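Local coordinates for protein transcriptional activator, putative (Pyrococcus furiosus, PDB 1RTW) that is of unknown function but belongs to the all-helical TENA/THI-4/PQQC family and assembles from four copies of its chain, at residues M1-L6 / I171-A176; R52-L57 / T123-E128; S117-F122 / E181-R186. All blocks are in the same frame, centred on the assembly; numbering follows the deposited sequence.

Interaction 1 of 3, residues M1-L6 / I171-A176; sequences MFSEEL and ILNSLA
Two hydrogen bonds to a single side-chain amide join the start of helix 2-8 to the end of helix 159-176. The OD1 of Asn173 receives the backbone N-H of Ser3 at 2.7 Å, almost straight at 168°, with the donor lying in the carbonyl plane. On the other branch, Asn173 ND2 donates to Ser3 OG at 2.8 Å, more bent at 147°, the hydroxyl oxygen sitting close to the amide plane. One residue thus answers both ends of the amide, which fixes its flip and its rotation. The Ser3 hydroxyl can reach it because OG sits between the backbone N and the carbonyl carbon, while Asn173 swings its CG beside its own backbone N.

Around this polar centre lie carbon contacts. The selenomethionine Met1, poorly ordered, bends its chain obliquely across the amide, with CG 3.3 Å from Asn173 ND2. Phe2 turns its ring anti to the backbone N, so that Ala176 CB lies over one face, 3.6 Å from Phe2 CG, and Leu172 CG comes to the ring edge near CD2. Leu6 CG, one helical turn on, stands over the centre of the Phe2 ring, and its CD1 meets Leu172 CD2 tip to tip at 4.0 Å. Lys184, Ala187 and Arg188 of helix 181-201 also pack on Phe2, and Tyr126 of helix 118-142 on Leu172.

The two axes cross steeply, at 101°, and Phe2 and Asn173 are the closest pair of CA atoms. The N-H of Ser3 belongs to the first turn of its helix, where no preceding turn supplies a carbonyl. A buried asparagine from a helix far along the chain thus serves this helix start with OD1, while ND2 binds Ser3 OG.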
loop_
_atom_site.group_PDB
_atom_site.type_symbol
_atom_site.label_atom_id
_atom_site.label_comp_id
_atom_site.label_asym_id
_atom_site.label_seq_id
_atom_site.Cartn_x
_atom_site.Cartn_y
_atom_site.Cartn_z
HETATM N N MSE B 1 4.165 -0.007 -31.161
HETATM C CA MSE B 1 3.130 0.751 -30.403
HETATM C C MSE B 1 2.363 -0.194 -29.497
HETATM O O MSE B 1 1.409 -0.845 -29.923
HETATM C CB MSE B 1 2.178 1.453 -31.367
HETATM C CG MSE B 1 1.130 2.298 -30.678
HETATM SE SE MSE B 1 0.621 3.802 -31.747
HETATM C CE MSE B 1 2.021 5.030 -31.198
ATOM N N PHE B 2 2.799 -0.240 -28.240
ATOM C CA PHE B 2 2.234 -1.098 -27.204
ATOM C C PHE B 2 0.703 -1.134 -27.169
ATOM O O PHE B 2 0.105 -2.207 -27.146
ATOM C CB PHE B 2 2.785 -0.654 -25.849
ATOM C CG PHE B 2 2.682 -1.691 -24.770
ATOM C CD1 PHE B 2 3.258 -2.946 -24.938
ATOM C CD2 PHE B 2 2.068 -1.390 -23.554
ATOM C CE1 PHE B 2 3.234 -3.891 -23.906
ATOM C CE2 PHE B 2 2.036 -2.329 -22.511
ATOM C CZ PHE B 2 2.625 -3.582 -22.691
ATOM N N SER B 3 0.082 0.043 -27.194
ATOM C CA SER B 3 -1.375 0.166 -27.152
ATOM C C SER B 3 -2.075 -0.637 -28.239
ATOM O O SER B 3 -3.011 -1.388 -27.964
ATOM C CB SER B 3 -1.789 1.635 -27.246
ATOM O OG SER B 3 -1.317 2.219 -28.444
ATOM N N GLU B 4 -1.622 -0.469 -29.476
ATOM C CA GLU B 4 -2.201 -1.189 -30.595
ATOM C C GLU B 4 -1.892 -2.675 -30.484
ATOM O O GLU B 4 -2.715 -3.515 -30.850
ATOM C CB GLU B 4 -1.717 -0.600 -31.918
ATOM C CG GLU B 4 -2.289 0.798 -32.167
ATOM C CD GLU B 4 -1.939 1.379 -33.530
ATOM O OE1 GLU B 4 -1.380 0.653 -34.383
ATOM O OE2 GLU B 4 -2.229 2.575 -33.747
ATOM N N GLU B 5 -0.735 -2.996 -29.916
ATOM C CA GLU B 5 -0.356 -4.389 -29.725
ATOM C C GLU B 5 -1.337 -5.039 -28.752
ATOM O O GLU B 5 -1.876 -6.116 -29.021
ATOM C CB GLU B 5 1.056 -4.487 -29.156
ATOM C CG GLU B 5 2.154 -4.079 -30.121
ATOM C CD GLU B 5 3.537 -4.085 -29.482
ATOM O OE1 GLU B 5 3.746 -4.805 -28.476
ATOM O OE2 GLU B 5 4.420 -3.361 -29.990
ATOM N N LEU B 6 -1.557 -4.372 -27.621
ATOM C CA LEU B 6 -2.467 -4.849 -26.589
ATOM C C LEU B 6 -3.838 -5.160 -27.166
ATOM O O LEU B 6 -4.389 -6.233 -26.928
ATOM C CB LEU B 6 -2.600 -3.802 -25.486
ATOM C CG LEU B 6 -1.366 -3.592 -24.610
ATOM C CD1 LEU B 6 -1.627 -2.459 -23.648
ATOM C CD2 LEU B 6 -1.022 -4.870 -23.853
ATOM N N ILE B 171 0.752 8.333 -23.186
ATOM C CA ILE B 171 1.569 8.154 -21.987
ATOM C C ILE B 171 2.005 6.698 -21.843
ATOM O O ILE B 171 3.177 6.425 -21.568
ATOM C CB ILE B 171 0.808 8.605 -20.719
ATOM C CG1 ILE B 171 0.607 10.111 -20.757
ATOM C CG2 ILE B 171 1.586 8.236 -19.470
ATOM C CD1 ILE B 171 -0.319 10.623 -19.686
ATOM N N LEU B 172 1.058 5.776 -22.021
ATOM C CA LEU B 172 1.323 4.340 -21.935
ATOM C C LEU B 172 2.386 3.888 -22.934
ATOM O O LEU B 172 3.378 3.260 -22.564
ATOM C CB LEU B 172 0.046 3.543 -22.202
ATOM C CG LEU B 172 0.195 2.021 -22.183
ATOM C CD1 LEU B 172 0.571 1.558 -20.775
ATOM C CD2 LEU B 172 -1.101 1.363 -22.643
ATOM N N ASN B 173 2.146 4.176 -24.208
ATOM C CA ASN B 173 3.069 3.798 -25.272
ATOM C C ASN B 173 4.490 4.249 -24.988
ATOM O O ASN B 173 5.445 3.526 -25.251
ATOM C CB ASN B 173 2.598 4.386 -26.600
ATOM C CG ASN B 173 1.502 3.571 -27.227
ATOM O OD1 ASN B 173 1.413 2.365 -27.007
ATOM N ND2 ASN B 173 0.672 4.217 -28.038
ATOM N N SER B 174 4.599 5.450 -24.436
ATOM C CA SER B 174 5.870 6.065 -24.094
ATOM C C SER B 174 6.558 5.428 -22.879
ATOM O O SER B 174 7.790 5.456 -22.779
ATOM C CB SER B 174 5.642 7.554 -23.847
ATOM O OG SER B 174 6.849 8.216 -23.543
ATOM N N LEU B 175 5.749 4.924 -21.942
ATOM C CA LEU B 175 6.223 4.259 -20.723
ATOM C C LEU B 175 6.711 2.863 -21.074
ATOM O O LEU B 175 7.672 2.352 -20.488
ATOM C CB LEU B 175 5.082 4.116 -19.718
ATOM C CG LEU B 175 4.900 5.105 -18.567
ATOM C CD1 LEU B 175 3.562 4.811 -17.895
ATOM C CD2 LEU B 175 6.044 4.975 -17.563
ATOM N N ALA B 176 5.985 2.220 -21.981
ATOM C CA ALA B 176 6.320 0.880 -22.429
ATOM C C ALA B 176 7.668 0.878 -23.145
ATOM O O ALA B 176 8.504 0.016 -22.893
ATOM C CB ALA B 176 5.230 0.355 -23.354
#

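Interaction 2 of 3, residues R52-L57 / T123-E128; sequences RFMALL and TALYCE
Antiparallel helix packing in the all-helical TENA/THI-4/PQQC fold brings helix 33-60 against helix 118-142, here through buried, mainly apolar side chains with no hydrogen bond between the two segments. The local axes approach to 11.1 Å and run at 146° to one another, a separation bridged by Phe53 from one side and Leu125 from the other. The CG of Phe53 is anti to the backbone N (chi1 160°), which sends the ring across the gap so that Phe53 CZ meets Ala124 CB at 3.7 Å. The backbone N of Leu125 lies at the ring edge, in its plane, and Phe53 CE2 touches Leu125 CB at 3.9 Å.

Leu125 is the counterpart, gripped from three residues. Leu57 comes obliquely onto its CB with CD1. The selenomethionine Met54 crosses Leu125 at about a right angle, and Met54 CG lies 4.0 Å from Leu125 CD1. Leu109 and Ala113 of helix 100-115 also pack on Phe53, whereas Arg52 turns to a second subunit and forms a salt bridge with Asp63 of that chain.

Glu128 brings a carboxylate to this apolar border, beside a bound phosphate ion; its buried OE1 has no polar partner in the model and stands 4.0 Å from Phe53 CE2.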
loop_
_atom_site.group_PDB
_atom_site.type_symbol
_atom_site.label_atom_id
_atom_site.label_comp_id
_atom_site.label_asym_id
_atom_site.label_seq_id
_atom_site.Cartn_x
_atom_site.Cartn_y
_atom_site.Cartn_z
ATOM N N ARG B 52 -10.512 5.334 -6.781
ATOM C CA ARG B 52 -9.545 4.906 -5.775
ATOM C C ARG B 52 -8.351 4.249 -6.467
ATOM O O ARG B 52 -7.209 4.417 -6.051
ATOM C CB ARG B 52 -10.192 3.893 -4.818
ATOM C CG ARG B 52 -11.262 4.467 -3.922
ATOM C CD ARG B 52 -11.605 3.528 -2.782
ATOM N NE ARG B 52 -12.479 4.172 -1.802
ATOM C CZ ARG B 52 -13.802 4.047 -1.793
ATOM N NH1 ARG B 52 -14.394 3.296 -2.710
ATOM N NH2 ARG B 52 -14.541 4.668 -0.878
ATOM N N PHE B 53 -8.638 3.493 -7.520
ATOM C CA PHE B 53 -7.620 2.796 -8.306
ATOM C C PHE B 53 -6.668 3.811 -8.945
ATOM O O PHE B 53 -5.454 3.627 -8.954
ATOM C CB PHE B 53 -8.317 1.957 -9.381
ATOM C CG PHE B 53 -7.439 1.575 -10.531
ATOM C CD1 PHE B 53 -6.548 0.511 -10.416
ATOM C CD2 PHE B 53 -7.543 2.241 -11.750
ATOM C CE1 PHE B 53 -5.775 0.107 -11.492
ATOM C CE2 PHE B 53 -6.769 1.842 -12.841
ATOM C CZ PHE B 53 -5.879 0.766 -12.708
HETATM N N MSE B 54 -7.244 4.877 -9.487
HETATM C CA MSE B 54 -6.483 5.942 -10.114
HETATM C C MSE B 54 -5.665 6.718 -9.091
HETATM O O MSE B 54 -4.587 7.218 -9.400
HETATM C CB MSE B 54 -7.427 6.908 -10.831
HETATM C CG MSE B 54 -8.174 6.319 -12.001
HETATM SE SE MSE B 54 -9.544 7.526 -12.611
HETATM C CE MSE B 54 -8.385 8.780 -13.516
ATOM N N ALA B 55 -6.192 6.842 -7.879
ATOM C CA ALA B 55 -5.500 7.567 -6.831
ATOM C C ALA B 55 -4.281 6.741 -6.382
ATOM O O ALA B 55 -3.227 7.273 -6.074
ATOM C CB ALA B 55 -6.455 7.845 -5.685
ATOM N N LEU B 56 -4.426 5.425 -6.376
ATOM C CA LEU B 56 -3.325 4.558 -6.012
ATOM C C LEU B 56 -2.212 4.693 -7.046
ATOM O O LEU B 56 -1.036 4.745 -6.687
ATOM C CB LEU B 56 -3.812 3.129 -5.925
ATOM C CG LEU B 56 -4.564 2.886 -4.623
ATOM C CD1 LEU B 56 -5.166 1.505 -4.638
ATOM C CD2 LEU B 56 -3.619 3.034 -3.453
ATOM N N LEU B 57 -2.590 4.792 -8.321
ATOM C CA LEU B 57 -1.626 4.950 -9.396
ATOM C C LEU B 57 -0.943 6.310 -9.264
ATOM O O LEU B 57 0.275 6.413 -9.397
ATOM C CB LEU B 57 -2.308 4.853 -10.761
ATOM C CG LEU B 57 -2.785 3.476 -11.200
ATOM C CD1 LEU B 57 -3.486 3.576 -12.551
ATOM C CD2 LEU B 57 -1.605 2.520 -11.279
ATOM N N THR B 123 -1.466 0.280 -17.506
ATOM C CA THR B 123 -1.990 -0.541 -18.589
ATOM C C THR B 123 -3.450 -0.872 -18.270
ATOM O O THR B 123 -4.314 -0.817 -19.156
ATOM C CB THR B 123 -1.157 -1.851 -18.776
ATOM O OG1 THR B 123 0.154 -1.513 -19.236
ATOM C CG2 THR B 123 -1.786 -2.766 -19.799
ATOM N N ALA B 124 -3.736 -1.174 -17.002
ATOM C CA ALA B 124 -5.111 -1.489 -16.597
ATOM C C ALA B 124 -6.016 -0.269 -16.797
ATOM O O ALA B 124 -7.170 -0.403 -17.222
ATOM C CB ALA B 124 -5.159 -1.945 -15.143
ATOM N N LEU B 125 -5.476 0.918 -16.509
ATOM C CA LEU B 125 -6.224 2.151 -16.668
ATOM C C LEU B 125 -6.619 2.327 -18.133
ATOM O O LEU B 125 -7.791 2.518 -18.443
ATOM C CB LEU B 125 -5.402 3.354 -16.202
ATOM C CG LEU B 125 -6.067 4.716 -16.463
ATOM C CD1 LEU B 125 -7.322 4.848 -15.611
ATOM C CD2 LEU B 125 -5.104 5.815 -16.137
ATOM N N TYR B 126 -5.635 2.229 -19.024
ATOM C CA TYR B 126 -5.869 2.369 -20.459
ATOM C C TYR B 126 -6.971 1.441 -20.927
ATOM O O TYR B 126 -7.927 1.872 -21.567
ATOM C CB TYR B 126 -4.593 2.056 -21.258
ATOM C CG TYR B 126 -4.802 2.091 -22.760
ATOM C CD1 TYR B 126 -5.331 3.221 -23.379
ATOM C CD2 TYR B 126 -4.505 0.985 -23.554
ATOM C CE1 TYR B 126 -5.561 3.253 -24.743
ATOM C CE2 TYR B 126 -4.727 1.003 -24.931
ATOM C CZ TYR B 126 -5.259 2.143 -25.518
ATOM O OH TYR B 126 -5.504 2.184 -26.875
ATOM N N CYS B 127 -6.808 0.161 -20.619
ATOM C CA CYS B 127 -7.768 -0.862 -20.996
ATOM C C CYS B 127 -9.201 -0.507 -20.586
ATOM O O CYS B 127 -10.103 -0.508 -21.414
ATOM C CB CYS B 127 -7.341 -2.198 -20.387
ATOM S SG CYS B 127 -8.359 -3.601 -20.845
ATOM N N GLU B 128 -9.397 -0.189 -19.312
ATOM C CA GLU B 128 -10.710 0.185 -18.781
ATOM C C GLU B 128 -11.346 1.400 -19.475
ATOM O O GLU B 128 -12.555 1.434 -19.703
ATOM C CB GLU B 128 -10.581 0.475 -17.278
ATOM C CG GLU B 128 -11.577 1.524 -16.734
ATOM C CD GLU B 128 -10.976 2.434 -15.668
ATOM O OE1 GLU B 128 -9.758 2.392 -15.427
ATOM O OE2 GLU B 128 -11.723 3.201 -15.044
#

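Interaction 3 of 3, residues S117-F122 / E181-R186; sequences SFLEGF and EFEKER
No hydrogen bond joins the two segments; those of 117-122 tie Ser117, the N-cap of helix 118-142, to Glu120. Ser117 OG accepts the N-H of Glu120 at 3.1 Å, and Glu120 OE1 returns the favour by accepting Ser117 N at 2.8 Å, a nearly straight bond of 172°. The same OE1 also takes the Ser117 hydroxyl at 3.2 Å; both donors approach its anti lone pair, away from OE2. Two bonds thus hold one carboxylate oxygen.

Charge is less well matched across the gap. Glu183, its chain bent at chi2, carries OE1 to 3.4 Å from Ser117 OG and 4.2 Å from Glu120 OE1, so two like charges lie close, which may raise the proton affinity of either group. Its other oxygen, OE2, is hydrogen-bonded by His179 of a third subunit.

Packing supplies the remaining contact. Leu119, with CG anti to its backbone N, lays CD2 3.4 Å from the carbonyl O of Glu183. Glu120 and Arg186 run side by side in the same direction, OE2 3.5 Å from Arg186 CB; the poorly ordered guanidinium leads away, its plane nearly perpendicular to the carboxylate.

The axes of the two short segments lie 35° from parallel, at the outer end of the bundle. Reciprocal bonding between an N-cap serine and the glutamate three residues later is the classic capping box of a helix start.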
loop_
_atom_site.group_PDB
_atom_site.type_symbol
_atom_site.label_atom_id
_atom_site.label_comp_id
_atom_site.label_asym_id
_atom_site.label_seq_id
_atom_site.Cartn_x
_atom_site.Cartn_y
_atom_site.Cartn_z
ATOM N N SER B 117 3.358 -3.284 -10.733
ATOM C CA SER B 117 4.273 -2.236 -11.182
ATOM C C SER B 117 3.405 -1.075 -11.694
ATOM O O SER B 117 2.224 -1.270 -11.984
ATOM C CB SER B 117 5.115 -2.764 -12.336
ATOM O OG SER B 117 4.284 -3.050 -13.449
ATOM N N PHE B 118 3.990 0.111 -11.840
ATOM C CA PHE B 118 3.226 1.257 -12.330
ATOM C C PHE B 118 2.698 0.971 -13.740
ATOM O O PHE B 118 1.545 1.284 -14.058
ATOM C CB PHE B 118 4.080 2.530 -12.334
ATOM C CG PHE B 118 3.329 3.760 -12.767
ATOM C CD1 PHE B 118 2.272 4.243 -12.008
ATOM C CD2 PHE B 118 3.670 4.432 -13.935
ATOM C CE1 PHE B 118 1.572 5.363 -12.398
ATOM C CE2 PHE B 118 2.970 5.561 -14.336
ATOM C CZ PHE B 118 1.920 6.024 -13.566
ATOM N N LEU B 119 3.537 0.311 -14.541
ATOM C CA LEU B 119 3.223 -0.057 -15.915
ATOM C C LEU B 119 1.965 -0.921 -15.988
ATOM O O LEU B 119 1.094 -0.709 -16.835
ATOM C CB LEU B 119 4.414 -0.804 -16.532
ATOM C CG LEU B 119 4.189 -1.343 -17.952
ATOM C CD1 LEU B 119 4.066 -0.182 -18.945
ATOM C CD2 LEU B 119 5.316 -2.298 -18.352
ATOM N N GLU B 120 1.901 -1.941 -15.142
ATOM C CA GLU B 120 0.729 -2.811 -15.101
ATOM C C GLU B 120 -0.508 -1.985 -14.722
ATOM O O GLU B 120 -1.580 -2.117 -15.324
ATOM C CB GLU B 120 0.932 -3.908 -14.065
ATOM C CG GLU B 120 2.012 -4.949 -14.407
ATOM C CD GLU B 120 2.188 -5.975 -13.289
ATOM O OE1 GLU B 120 2.761 -5.628 -12.228
ATOM O OE2 GLU B 120 1.739 -7.129 -13.462
ATOM N N GLY B 121 -0.336 -1.114 -13.732
ATOM C CA GLY B 121 -1.428 -0.282 -13.283
ATOM C C GLY B 121 -1.929 0.640 -14.376
ATOM O O GLY B 121 -3.130 0.708 -14.640
ATOM N N PHE B 122 -1.004 1.342 -15.021
ATOM C CA PHE B 122 -1.365 2.261 -16.088
ATOM C C PHE B 122 -1.950 1.499 -17.274
ATOM O O PHE B 122 -2.842 1.999 -17.953
ATOM C CB PHE B 122 -0.163 3.115 -16.510
ATOM C CG PHE B 122 -0.554 4.461 -17.056
ATOM C CD1 PHE B 122 -0.847 5.507 -16.198
ATOM C CD2 PHE B 122 -0.689 4.667 -18.422
ATOM C CE1 PHE B 122 -1.277 6.736 -16.689
ATOM C CE2 PHE B 122 -1.116 5.893 -18.920
ATOM C CZ PHE B 122 -1.413 6.931 -18.051
ATOM N N GLU B 181 10.884 -6.623 -22.079
ATOM C CA GLU B 181 9.820 -7.528 -22.503
ATOM C C GLU B 181 9.220 -8.332 -21.353
ATOM O O GLU B 181 8.081 -8.783 -21.454
ATOM C CB GLU B 181 10.307 -8.460 -23.619
ATOM C CG GLU B 181 9.930 -8.006 -25.032
ATOM C CD GLU B 181 10.407 -6.593 -25.381
ATOM O OE1 GLU B 181 9.624 -5.857 -26.018
ATOM O OE2 GLU B 181 11.553 -6.219 -25.040
ATOM N N PHE B 182 9.983 -8.528 -20.277
ATOM C CA PHE B 182 9.478 -9.259 -19.111
ATOM C C PHE B 182 8.362 -8.449 -18.456
ATOM O O PHE B 182 7.263 -8.953 -18.206
ATOM C CB PHE B 182 10.578 -9.492 -18.067
ATOM C CG PHE B 182 10.052 -9.952 -16.721
ATOM C CD1 PHE B 182 9.472 -11.210 -16.576
ATOM C CD2 PHE B 182 10.111 -9.116 -15.609
ATOM C CE1 PHE B 182 8.956 -11.632 -15.344
ATOM C CE2 PHE B 182 9.598 -9.529 -14.372
ATOM C CZ PHE B 182 9.020 -10.790 -14.242
ATOM N N GLU B 183 8.668 -7.184 -18.188
ATOM C CA GLU B 183 7.737 -6.277 -17.546
ATOM C C GLU B 183 6.591 -5.914 -18.480
ATOM O O GLU B 183 5.474 -5.657 -18.028
ATOM C CB GLU B 183 8.478 -5.037 -17.045
ATOM C CG GLU B 183 7.823 -4.347 -15.851
ATOM C CD GLU B 183 7.595 -5.278 -14.657
ATOM O OE1 GLU B 183 6.418 -5.537 -14.317
ATOM O OE2 GLU B 183 8.584 -5.734 -14.045
ATOM N N LYS B 184 6.858 -5.913 -19.784
ATOM C CA LYS B 184 5.812 -5.620 -20.753
ATOM C C LYS B 184 4.813 -6.768 -20.749
ATOM O O LYS B 184 3.607 -6.538 -20.817
ATOM C CB LYS B 184 6.378 -5.433 -22.162
ATOM C CG LYS B 184 6.834 -4.020 -22.470
ATOM C CD LYS B 184 7.292 -3.878 -23.915
ATOM C CE LYS B 184 7.862 -2.491 -24.160
ATOM N NZ LYS B 184 8.224 -2.220 -25.580
ATOM N N GLU B 185 5.317 -7.998 -20.642
ATOM C CA GLU B 185 4.464 -9.187 -20.618
ATOM C C GLU B 185 3.536 -9.189 -19.412
ATOM O O GLU B 185 2.398 -9.649 -19.499
ATOM C CB GLU B 185 5.299 -10.473 -20.632
ATOM C CG GLU B 185 5.503 -11.084 -22.018
ATOM C CD GLU B 185 4.206 -11.542 -22.685
ATOM O OE1 GLU B 185 3.316 -12.097 -22.000
ATOM O OE2 GLU B 185 4.087 -11.364 -23.913
ATOM N N ARG B 186 4.039 -8.697 -18.283
ATOM C CA ARG B 186 3.250 -8.614 -17.057
ATOM C C ARG B 186 2.050 -7.714 -17.347
ATOM O O ARG B 186 0.912 -8.061 -17.038
ATOM C CB ARG B 186 4.086 -8.017 -15.921
ATOM C CG ARG B 186 5.135 -8.950 -15.329
ATOM C CD ARG B 186 4.663 -9.541 -14.008
ATOM N NE ARG B 186 5.688 -10.381 -13.392
ATOM C CZ ARG B 186 5.605 -10.901 -12.169
ATOM N NH1 ARG B 186 4.541 -10.673 -11.409
ATOM N NH2 ARG B 186 6.593 -11.657 -11.705
#

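Interaction 2 lies deepest, about 9 Å between its centre and that of the chain, and is a core contact of mainly apolar groups. Interactions 1 and 3 lie at almost equal distances from that centre, about 18 and 19 Å, and differ instead in burial: interaction 1 is buried and combines a polar centre with an apolar surround, whereas interaction 3 is a surface contact rich in charge. Helix 118-142 serves both 2 and 3: Leu57 CD2 of the former lies 3.4 Å from Gly121 CA of the latter. Interactions 1 and 3 use the consecutive helices 159-176 and 181-201, while Leu6 CD1 of interaction 1 packs 3.9 Å from Thr123 CG2 of the segment 123-128.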